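Local coordinates for activator of Hsp90 ATPase homologue 1/2-like C-terminal domain-containing protein (PDB 3Q6A) that is of unknown function but belongs to the AHA1 family, whose Bet v 1-like domain is related to the C-terminal domain of Hsp90 ATPase activators, at residues I3-Q8 with E110-M115; Q66-T71 with I79-S84; T88-T93 with Y114-L119. All coordinates share one frame; numbering follows the deposited sequence.

All three contacts reach one antiparallel sheet; contacts 1 and 3 pack it against the long helix 102-125. Contacts 1 and 3 have centres about 5 Å apart: both end on helix 102-125, sharing Y114 and M115, and their strands 3-9 and 87-94 are neighbours, with T5 O 2.8 Å from T92 N. Contact 2 is a strand-strand pairing in the same sheet, its centre about 10 Å from that of contact 3 and about 13 Å from that of contact 1. Strand 75-84 connects it to strand 87-94, Q80 N lying 2.9 Å from T91 O. Contacts 1 and 3 also touch the second subunit.

Contact 1 (I3-Q8 with E110-M115); sequences IITKMQ and EGWVYM
Segment 3-8 of strand 3-9, at one end of the sheet within this chain, runs nearly parallel to segment 110-115 of helix 102-125, the axes of the two segments crossing at -15° with a closest approach of 8.8 Å. The packing is tightest around T5, whose CA lies nearest that of V113. With OG1 anti to its carbonyl carbon and CG2 anti to its backbone N (chi1 -51°), T5 splits its two branches between successive helix residues. OG1 approaches CB of W112 at 3.7 Å, while the methyl CG2 meets CG2 of V113 at 3.9 Å, the two side chains crossing at about a right angle. OG1 is also hydrogen-bonded to the ammonium group of K109, one turn before V113, so this buried hydroxyl is satisfied although no hydrogen bond joins the two segments.

Contact loosens toward both ends of the strand. At one end, CG2 of I3 comes within 4.2 Å of CD1 of W112, obliquely to the indole; the NE1 of that ring is hydrogen-bonded to E94. At the other, selenomethionine M7 starts with CG anti to its backbone N and then bends at chi2 and chi3, which brings its methyl CE to 4.0 Å from the carbonyl O of V113. That oxygen accepts a hydrogen bond from S117 OG.

I4 and K6 take no part and are exposed. The second subunit borders this packing: V113 packs on V113 of that subunit and T5 on its E110, while Y114, directed away from the strand, packs on its S117. Such packing of a long C-terminal helix along an antiparallel sheet is characteristic of the Bet v 1-like, helix-grip fold.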
loop_
_atom_site.group_PDB
_atom_site.type_symbol
_atom_site.label_atom_id
_atom_site.label_comp_id
_atom_site.label_asym_id
_atom_site.label_seq_id
_atom_site.Cartn_x
_atom_site.Cartn_y
_atom_site.Cartn_z
ATOM N N ILE D 3 1.885 -3.052 15.295
ATOM C CA ILE D 3 1.392 -2.719 13.970
ATOM C C ILE D 3 1.157 -4.027 13.229
ATOM O O ILE D 3 2.097 -4.713 12.839
ATOM C CB ILE D 3 2.406 -1.856 13.195
ATOM C CG1 ILE D 3 2.790 -0.639 14.042
ATOM C CG2 ILE D 3 1.811 -1.413 11.870
ATOM C CD1 ILE D 3 3.834 0.256 13.403
ATOM N N ILE D 4 -0.114 -4.362 13.044
ATOM C CA ILE D 4 -0.498 -5.590 12.364
ATOM C C ILE D 4 -1.163 -5.261 11.027
ATOM O O ILE D 4 -2.127 -4.488 10.972
ATOM C CB ILE D 4 -1.478 -6.414 13.242
ATOM C CG1 ILE D 4 -0.827 -6.720 14.593
ATOM C CG2 ILE D 4 -1.841 -7.721 12.544
ATOM C CD1 ILE D 4 -1.771 -7.328 15.611
ATOM N N THR D 5 -0.631 -5.827 9.950
ATOM C CA THR D 5 -1.185 -5.593 8.626
ATOM C C THR D 5 -1.483 -6.921 7.934
ATOM O O THR D 5 -0.696 -7.856 8.007
ATOM C CB THR D 5 -0.202 -4.775 7.758
ATOM O OG1 THR D 5 0.208 -3.612 8.488
ATOM C CG2 THR D 5 -0.869 -4.334 6.477
ATOM N N LYS D 6 -2.627 -7.002 7.267
ATOM C CA LYS D 6 -3.002 -8.230 6.572
ATOM C C LYS D 6 -3.241 -7.945 5.105
ATOM O O LYS D 6 -3.840 -6.924 4.761
ATOM C CB LYS D 6 -4.267 -8.828 7.197
ATOM C CG LYS D 6 -4.074 -9.354 8.610
ATOM C CD LYS D 6 -5.344 -9.986 9.165
ATOM C CE LYS D 6 -5.077 -10.607 10.529
ATOM N NZ LYS D 6 -6.283 -11.260 11.111
HETATM N N MSE D 7 -2.753 -8.831 4.239
HETATM C CA MSE D 7 -2.916 -8.662 2.796
HETATM C C MSE D 7 -3.237 -9.992 2.122
HETATM O O MSE D 7 -2.536 -10.980 2.314
HETATM C CB MSE D 7 -1.643 -8.101 2.165
HETATM C CG MSE D 7 -1.750 -7.861 0.652
HETATM SE SE MSE D 7 -2.840 -6.461 0.215
HETATM C CE MSE D 7 -1.745 -5.025 0.721
ATOM N N GLN D 8 -4.295 -9.995 1.327
ATOM C CA GLN D 8 -4.690 -11.187 0.589
ATOM C C GLN D 8 -3.881 -11.248 -0.694
ATOM O O GLN D 8 -3.721 -10.238 -1.382
ATOM C CB GLN D 8 -6.193 -11.137 0.270
ATOM C CG GLN D 8 -6.617 -12.117 -0.815
ATOM C CD GLN D 8 -6.554 -13.575 -0.381
ATOM O OE1 GLN D 8 -6.293 -14.454 -1.201
ATOM N NE2 GLN D 8 -6.820 -13.839 0.904
ATOM N N GLU D 110 2.659 2.556 6.805
ATOM C CA GLU D 110 2.810 2.827 5.384
ATOM C C GLU D 110 3.800 1.837 4.770
ATOM O O GLU D 110 3.538 1.255 3.729
ATOM C CB GLU D 110 3.325 4.251 5.190
ATOM C CG GLU D 110 3.610 4.621 3.756
ATOM C CD GLU D 110 4.040 6.050 3.658
ATOM O OE1 GLU D 110 5.114 6.368 4.209
ATOM O OE2 GLU D 110 3.307 6.847 3.058
ATOM N N GLY D 111 4.941 1.646 5.420
ATOM C CA GLY D 111 5.931 0.732 4.870
ATOM C C GLY D 111 5.414 -0.691 4.700
ATOM O O GLY D 111 5.653 -1.333 3.669
ATOM N N TRP D 112 4.713 -1.179 5.711
ATOM C CA TRP D 112 4.173 -2.537 5.687
ATOM C C TRP D 112 3.101 -2.677 4.632
ATOM O O TRP D 112 3.099 -3.650 3.884
ATOM C CB TRP D 112 3.601 -2.913 7.053
ATOM C CG TRP D 112 4.661 -3.174 8.083
ATOM C CD1 TRP D 112 4.931 -2.424 9.198
ATOM C CD2 TRP D 112 5.628 -4.235 8.065
ATOM N NE1 TRP D 112 6.015 -2.951 9.872
ATOM C CE2 TRP D 112 6.459 -4.062 9.197
ATOM C CE3 TRP D 112 5.873 -5.316 7.198
ATOM C CZ2 TRP D 112 7.517 -4.930 9.485
ATOM C CZ3 TRP D 112 6.928 -6.176 7.486
ATOM C CH2 TRP D 112 7.736 -5.977 8.621
ATOM N N VAL D 113 2.207 -1.691 4.546
ATOM C CA VAL D 113 1.143 -1.764 3.545
ATOM C C VAL D 113 1.720 -1.714 2.145
ATOM O O VAL D 113 1.312 -2.469 1.281
ATOM C CB VAL D 113 0.137 -0.614 3.695
ATOM C CG1 VAL D 113 -0.932 -0.716 2.602
ATOM C CG2 VAL D 113 -0.512 -0.680 5.086
ATOM N N TYR D 114 2.663 -0.807 1.917
ATOM C CA TYR D 114 3.275 -0.714 0.598
ATOM C C TYR D 114 4.004 -2.020 0.219
ATOM O O TYR D 114 3.819 -2.546 -0.873
ATOM C CB TYR D 114 4.262 0.456 0.558
ATOM C CG TYR D 114 4.829 0.686 -0.814
ATOM C CD1 TYR D 114 3.995 0.966 -1.895
ATOM C CD2 TYR D 114 6.201 0.593 -1.048
ATOM C CE1 TYR D 114 4.517 1.145 -3.188
ATOM C CE2 TYR D 114 6.732 0.771 -2.339
ATOM C CZ TYR D 114 5.884 1.045 -3.397
ATOM O OH TYR D 114 6.408 1.243 -4.661
HETATM N N MSE D 115 4.849 -2.537 1.111
HETATM C CA MSE D 115 5.568 -3.771 0.784
HETATM C C MSE D 115 4.609 -4.912 0.419
HETATM O O MSE D 115 4.848 -5.643 -0.543
HETATM C CB MSE D 115 6.470 -4.212 1.954
HETATM C CG MSE D 115 7.304 -5.516 1.701
HETATM SE SE MSE D 115 6.435 -7.110 2.009
HETATM C CE MSE D 115 6.460 -7.119 3.748
#

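Contact 2 (Q66-T71 with I79-S84); sequences QLIAFT and IQFEES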
loop_
_atom_site.group_PDB
_atom_site.type_symbol
_atom_site.label_atom_id
_atom_site.label_comp_id
_atom_site.label_asym_id
_atom_site.label_seq_id
_atom_site.Cartn_x
_atom_site.Cartn_y
_atom_site.Cartn_z
ATOM N N GLN D 66 4.703 -20.890 6.740
ATOM C CA GLN D 66 3.789 -20.428 7.765
ATOM C C GLN D 66 4.281 -19.294 8.664
ATOM O O GLN D 66 3.485 -18.498 9.171
ATOM C CB GLN D 66 3.371 -21.612 8.627
ATOM C CG GLN D 66 2.471 -21.249 9.784
ATOM C CD GLN D 66 1.836 -22.473 10.409
ATOM O OE1 GLN D 66 1.004 -23.140 9.789
ATOM N NE2 GLN D 66 2.230 -22.782 11.639
ATOM N N LEU D 67 5.587 -19.219 8.883
ATOM C CA LEU D 67 6.083 -18.163 9.742
ATOM C C LEU D 67 7.558 -17.867 9.600
ATOM O O LEU D 67 8.382 -18.762 9.396
ATOM C CB LEU D 67 5.752 -18.492 11.201
ATOM C CG LEU D 67 6.293 -17.581 12.302
ATOM C CD1 LEU D 67 5.435 -17.738 13.541
ATOM C CD2 LEU D 67 7.743 -17.934 12.608
ATOM N N ILE D 68 7.869 -16.576 9.700
ATOM C CA ILE D 68 9.237 -16.075 9.619
ATOM C C ILE D 68 9.308 -15.060 10.743
ATOM O O ILE D 68 8.516 -14.127 10.771
ATOM C CB ILE D 68 9.502 -15.329 8.304
ATOM C CG1 ILE D 68 9.266 -16.252 7.112
ATOM C CG2 ILE D 68 10.934 -14.779 8.298
ATOM C CD1 ILE D 68 9.432 -15.557 5.765
ATOM N N ALA D 69 10.235 -15.237 11.681
ATOM C CA ALA D 69 10.329 -14.296 12.784
ATOM C C ALA D 69 11.739 -13.756 12.916
ATOM O O ALA D 69 12.720 -14.447 12.620
ATOM C CB ALA D 69 9.894 -14.957 14.079
ATOM N N PHE D 70 11.825 -12.504 13.350
ATOM C CA PHE D 70 13.104 -11.838 13.526
ATOM C C PHE D 70 12.869 -10.494 14.198
ATOM O O PHE D 70 11.742 -10.163 14.561
ATOM C CB PHE D 70 13.798 -11.665 12.172
ATOM C CG PHE D 70 13.062 -10.762 11.211
ATOM C CD1 PHE D 70 13.333 -9.394 11.163
ATOM C CD2 PHE D 70 12.089 -11.283 10.362
ATOM C CE1 PHE D 70 12.641 -8.559 10.278
ATOM C CE2 PHE D 70 11.391 -10.464 9.481
ATOM C CZ PHE D 70 11.671 -9.095 9.439
ATOM N N THR D 71 13.938 -9.725 14.385
ATOM C CA THR D 71 13.826 -8.425 15.030
ATOM C C THR D 71 14.577 -7.348 14.251
ATOM O O THR D 71 15.531 -7.623 13.517
ATOM C CB THR D 71 14.409 -8.454 16.486
ATOM O OG1 THR D 71 13.831 -9.539 17.224
ATOM C CG2 THR D 71 14.077 -7.157 17.233
ATOM N N ILE D 79 6.153 -12.584 10.173
ATOM C CA ILE D 79 5.445 -12.571 8.907
ATOM C C ILE D 79 4.787 -13.939 8.859
ATOM O O ILE D 79 5.474 -14.953 8.790
ATOM C CB ILE D 79 6.400 -12.399 7.742
ATOM C CG1 ILE D 79 7.186 -11.082 7.917
ATOM C CG2 ILE D 79 5.611 -12.356 6.440
ATOM C CD1 ILE D 79 8.208 -10.816 6.832
ATOM N N GLN D 80 3.458 -13.960 8.944
ATOM C CA GLN D 80 2.711 -15.224 8.964
ATOM C C GLN D 80 1.968 -15.437 7.663
ATOM O O GLN D 80 1.604 -14.476 6.995
ATOM C CB GLN D 80 1.706 -15.216 10.108
ATOM C CG GLN D 80 2.304 -14.889 11.460
ATOM C CD GLN D 80 1.262 -14.874 12.552
ATOM O OE1 GLN D 80 0.684 -15.910 12.883
ATOM N NE2 GLN D 80 1.008 -13.705 13.115
ATOM N N PHE D 81 1.750 -16.703 7.313
ATOM C CA PHE D 81 1.044 -17.057 6.092
ATOM C C PHE D 81 -0.071 -18.053 6.418
ATOM O O PHE D 81 0.202 -19.147 6.910
ATOM C CB PHE D 81 2.015 -17.674 5.081
ATOM C CG PHE D 81 3.287 -16.889 4.889
ATOM C CD1 PHE D 81 4.261 -16.861 5.885
ATOM C CD2 PHE D 81 3.510 -16.163 3.720
ATOM C CE1 PHE D 81 5.436 -16.119 5.723
ATOM C CE2 PHE D 81 4.677 -15.418 3.544
ATOM C CZ PHE D 81 5.644 -15.395 4.551
ATOM N N GLU D 82 -1.320 -17.656 6.159
ATOM C CA GLU D 82 -2.492 -18.495 6.407
ATOM C C GLU D 82 -3.223 -18.762 5.100
ATOM O O GLU D 82 -3.218 -17.937 4.176
ATOM C CB GLU D 82 -3.485 -17.820 7.351
ATOM C CG GLU D 82 -3.010 -17.527 8.750
ATOM C CD GLU D 82 -4.098 -16.857 9.566
ATOM O OE1 GLU D 82 -4.622 -15.822 9.103
ATOM O OE2 GLU D 82 -4.435 -17.361 10.661
ATOM N N GLU D 83 -3.866 -19.919 5.010
ATOM C CA GLU D 83 -4.595 -20.226 3.794
ATOM C C GLU D 83 -5.921 -19.497 3.789
ATOM O O GLU D 83 -6.537 -19.293 4.847
ATOM C CB GLU D 83 -4.843 -21.740 3.681
ATOM C CG GLU D 83 -3.621 -22.538 3.293
ATOM C CD GLU D 83 -3.982 -23.937 2.840
ATOM O OE1 GLU D 83 -4.411 -24.737 3.692
ATOM O OE2 GLU D 83 -3.852 -24.226 1.628
ATOM N N SER D 84 -6.357 -19.096 2.595
ATOM C CA SER D 84 -7.661 -18.463 2.404
ATOM C C SER D 84 -8.230 -19.051 1.105
ATOM O O SER D 84 -7.505 -19.654 0.309
ATOM C CB SER D 84 -7.556 -16.926 2.285
ATOM O OG SER D 84 -6.829 -16.540 1.140
#
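Strands 67-72 and 75-84 form a beta hairpin within the antiparallel sheet of this Bet v 1-like domain, and three backbone hydrogen bonds join the segments 66-71 and 79-84. I68 and I79 are a hydrogen-bonded pair in which each residue serves as both donor and acceptor. I79 N reaches I68 O at 2.9 Å and I68 N reaches I79 O at 3.0 Å, with both donors in the plane of the carbonyl they address; the second bond is more bent at its hydrogen (142°). L67 and Q80 follow as a non-hydrogen-bonded pair. I79 O also receives a CA-H contact from L67 CA at 3.4 Å.

The third bond, from F81 N to Q66 O at 3.1 Å, has a different geometry, the donor standing 51° out of the carbonyl plane. Here Q66 and L67 both face E63 in a classic beta bulge, and Q66 NE2 is hydrogen-bonded to the E63 carboxylate. Farther along strand 75-84, the backbones of Q80 and E82 bond to T91 and V89 of the next strand.

I68 and I79 share a sheet face, and I79 and F81 pack on helix 13-21, where the F81 ring also meets that of F20 at a steep angle. F81 CG is anti to its carbonyl carbon (chi1 -48°), and the ring edge faces the other strand, CZ lying 4.0 Å from CD1 of I68.

Contact 3 (T88-T93 with Y114-L119); sequences TVVTTT and YMLSCL
L116 holds CG anti to its carbonyl carbon, and chi2 of 171° sends CD1 to T92 and CD2 between T92 and V90; V90, with CG1 anti to the backbone N, presents both methyls to the helix. This is sheet-on-helix packing of the helix-grip, Bet v 1-like fold: strand 87-94 against the long helix 102-125, their segments running roughly antiparallel at 156°. The axes approach to 10.5 Å, and the side chains bridge that separation by van der Waals contact without a hydrogen bond between the segments.

V90 divides its branches between successive helix turns. CG1 lies 3.8 Å from L116 CD2, whereas CG2 meets L119 CD2 tip to tip at 4.1 Å. V90 also touches V16 of helix 13-21 and I79 of the neighbouring strand, so the valine lies in the core between the sheet and two helices. Selenomethionine M115 adds a smaller contact, its CE 4.2 Å from T92 CG2, and packs also on F20, F29 and W30.

T92 carries OG1 in the crowded position between its backbone N and carbonyl carbon (chi1 54°). Its buried hydroxyl makes a weak hydrogen bond to T5 O on strand 3-9. L116 approaches T92 tip to tip, placing CD1 3.6 Å from OG1 and 3.9 Å from CG2 of the threonine.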
loop_
_atom_site.group_PDB
_atom_site.type_symbol
_atom_site.label_atom_id
_atom_site.label_comp_id
_atom_site.label_asym_id
_atom_site.label_seq_id
_atom_site.Cartn_x
_atom_site.Cartn_y
_atom_site.Cartn_z
ATOM N N THR D 88 -3.815 -16.911 -0.168
ATOM C CA THR D 88 -3.097 -16.716 1.082
ATOM C C THR D 88 -3.367 -15.364 1.733
ATOM O O THR D 88 -3.590 -14.374 1.049
ATOM C CB THR D 88 -1.563 -16.762 0.810
ATOM O OG1 THR D 88 -1.208 -18.006 0.182
ATOM C CG2 THR D 88 -0.763 -16.576 2.127
ATOM N N VAL D 89 -3.358 -15.328 3.056
ATOM C CA VAL D 89 -3.467 -14.058 3.767
ATOM C C VAL D 89 -2.139 -13.917 4.490
ATOM O O VAL D 89 -1.778 -14.778 5.288
ATOM C CB VAL D 89 -4.586 -14.046 4.808
ATOM C CG1 VAL D 89 -4.467 -12.805 5.690
ATOM C CG2 VAL D 89 -5.949 -14.053 4.089
ATOM N N VAL D 90 -1.412 -12.844 4.197
ATOM C CA VAL D 90 -0.132 -12.599 4.852
ATOM C C VAL D 90 -0.399 -11.619 5.987
ATOM O O VAL D 90 -1.101 -10.620 5.812
ATOM C CB VAL D 90 0.896 -11.965 3.888
ATOM C CG1 VAL D 90 2.249 -11.791 4.611
ATOM C CG2 VAL D 90 1.048 -12.814 2.646
ATOM N N THR D 91 0.143 -11.902 7.162
ATOM C CA THR D 91 -0.058 -11.019 8.282
ATOM C C THR D 91 1.290 -10.580 8.804
ATOM O O THR D 91 2.052 -11.406 9.299
ATOM C CB THR D 91 -0.812 -11.716 9.421
ATOM O OG1 THR D 91 -2.055 -12.225 8.925
ATOM C CG2 THR D 91 -1.098 -10.736 10.547
ATOM N N THR D 92 1.595 -9.291 8.670
ATOM C CA THR D 92 2.863 -8.779 9.188
ATOM C C THR D 92 2.573 -8.145 10.545
ATOM O O THR D 92 1.556 -7.477 10.733
ATOM C CB THR D 92 3.513 -7.718 8.245
ATOM O OG1 THR D 92 2.573 -6.671 7.976
ATOM C CG2 THR D 92 3.964 -8.349 6.937
ATOM N N THR D 93 3.462 -8.383 11.503
ATOM C CA THR D 93 3.312 -7.819 12.831
ATOM C C THR D 93 4.650 -7.256 13.301
ATOM O O THR D 93 5.658 -7.968 13.337
ATOM C CB THR D 93 2.847 -8.872 13.856
ATOM O OG1 THR D 93 1.543 -9.352 13.503
ATOM C CG2 THR D 93 2.783 -8.256 15.241
ATOM N N TYR D 114 2.663 -0.807 1.917
ATOM C CA TYR D 114 3.275 -0.714 0.598
ATOM C C TYR D 114 4.004 -2.020 0.219
ATOM O O TYR D 114 3.819 -2.546 -0.873
ATOM C CB TYR D 114 4.262 0.456 0.558
ATOM C CG TYR D 114 4.829 0.686 -0.814
ATOM C CD1 TYR D 114 3.995 0.966 -1.895
ATOM C CD2 TYR D 114 6.201 0.593 -1.048
ATOM C CE1 TYR D 114 4.517 1.145 -3.188
ATOM C CE2 TYR D 114 6.732 0.771 -2.339
ATOM C CZ TYR D 114 5.884 1.045 -3.397
ATOM O OH TYR D 114 6.408 1.243 -4.661
HETATM N N MSE D 115 4.849 -2.537 1.111
HETATM C CA MSE D 115 5.568 -3.771 0.784
HETATM C C MSE D 115 4.609 -4.912 0.419
HETATM O O MSE D 115 4.848 -5.643 -0.543
HETATM C CB MSE D 115 6.470 -4.212 1.954
HETATM C CG MSE D 115 7.304 -5.516 1.701
HETATM SE SE MSE D 115 6.435 -7.110 2.009
HETATM C CE MSE D 115 6.460 -7.119 3.748
ATOM N N LEU D 116 3.529 -5.047 1.175
ATOM C CA LEU D 116 2.558 -6.122 0.940
ATOM C C LEU D 116 1.812 -5.886 -0.371
ATOM O O LEU D 116 1.388 -6.840 -1.033
ATOM C CB LEU D 116 1.588 -6.235 2.143
ATOM C CG LEU D 116 2.240 -6.786 3.428
ATOM C CD1 LEU D 116 1.298 -6.678 4.624
ATOM C CD2 LEU D 116 2.640 -8.249 3.182
ATOM N N SER D 117 1.651 -4.617 -0.759
ATOM C CA SER D 117 0.988 -4.299 -2.029
ATOM C C SER D 117 1.920 -4.670 -3.161
ATOM O O SER D 117 1.490 -5.203 -4.176
ATOM C CB SER D 117 0.649 -2.798 -2.120
ATOM O OG SER D 117 -0.290 -2.469 -1.118
ATOM N N CYS D 118 3.205 -4.377 -2.993
ATOM C CA CYS D 118 4.198 -4.734 -3.999
ATOM C C CYS D 118 4.244 -6.263 -4.083
ATOM O O CYS D 118 4.374 -6.831 -5.163
ATOM C CB CYS D 118 5.573 -4.216 -3.595
ATOM S SG CYS D 118 5.718 -2.420 -3.643
ATOM N N LEU D 119 4.155 -6.916 -2.930
ATOM C CA LEU D 119 4.162 -8.379 -2.886
ATOM C C LEU D 119 3.006 -8.940 -3.726
ATOM O O LEU D 119 3.208 -9.794 -4.600
ATOM C CB LEU D 119 4.028 -8.855 -1.444
ATOM C CG LEU D 119 3.855 -10.366 -1.268
ATOM C CD1 LEU D 119 5.136 -11.077 -1.718
ATOM C CD2 LEU D 119 3.493 -10.685 0.158
#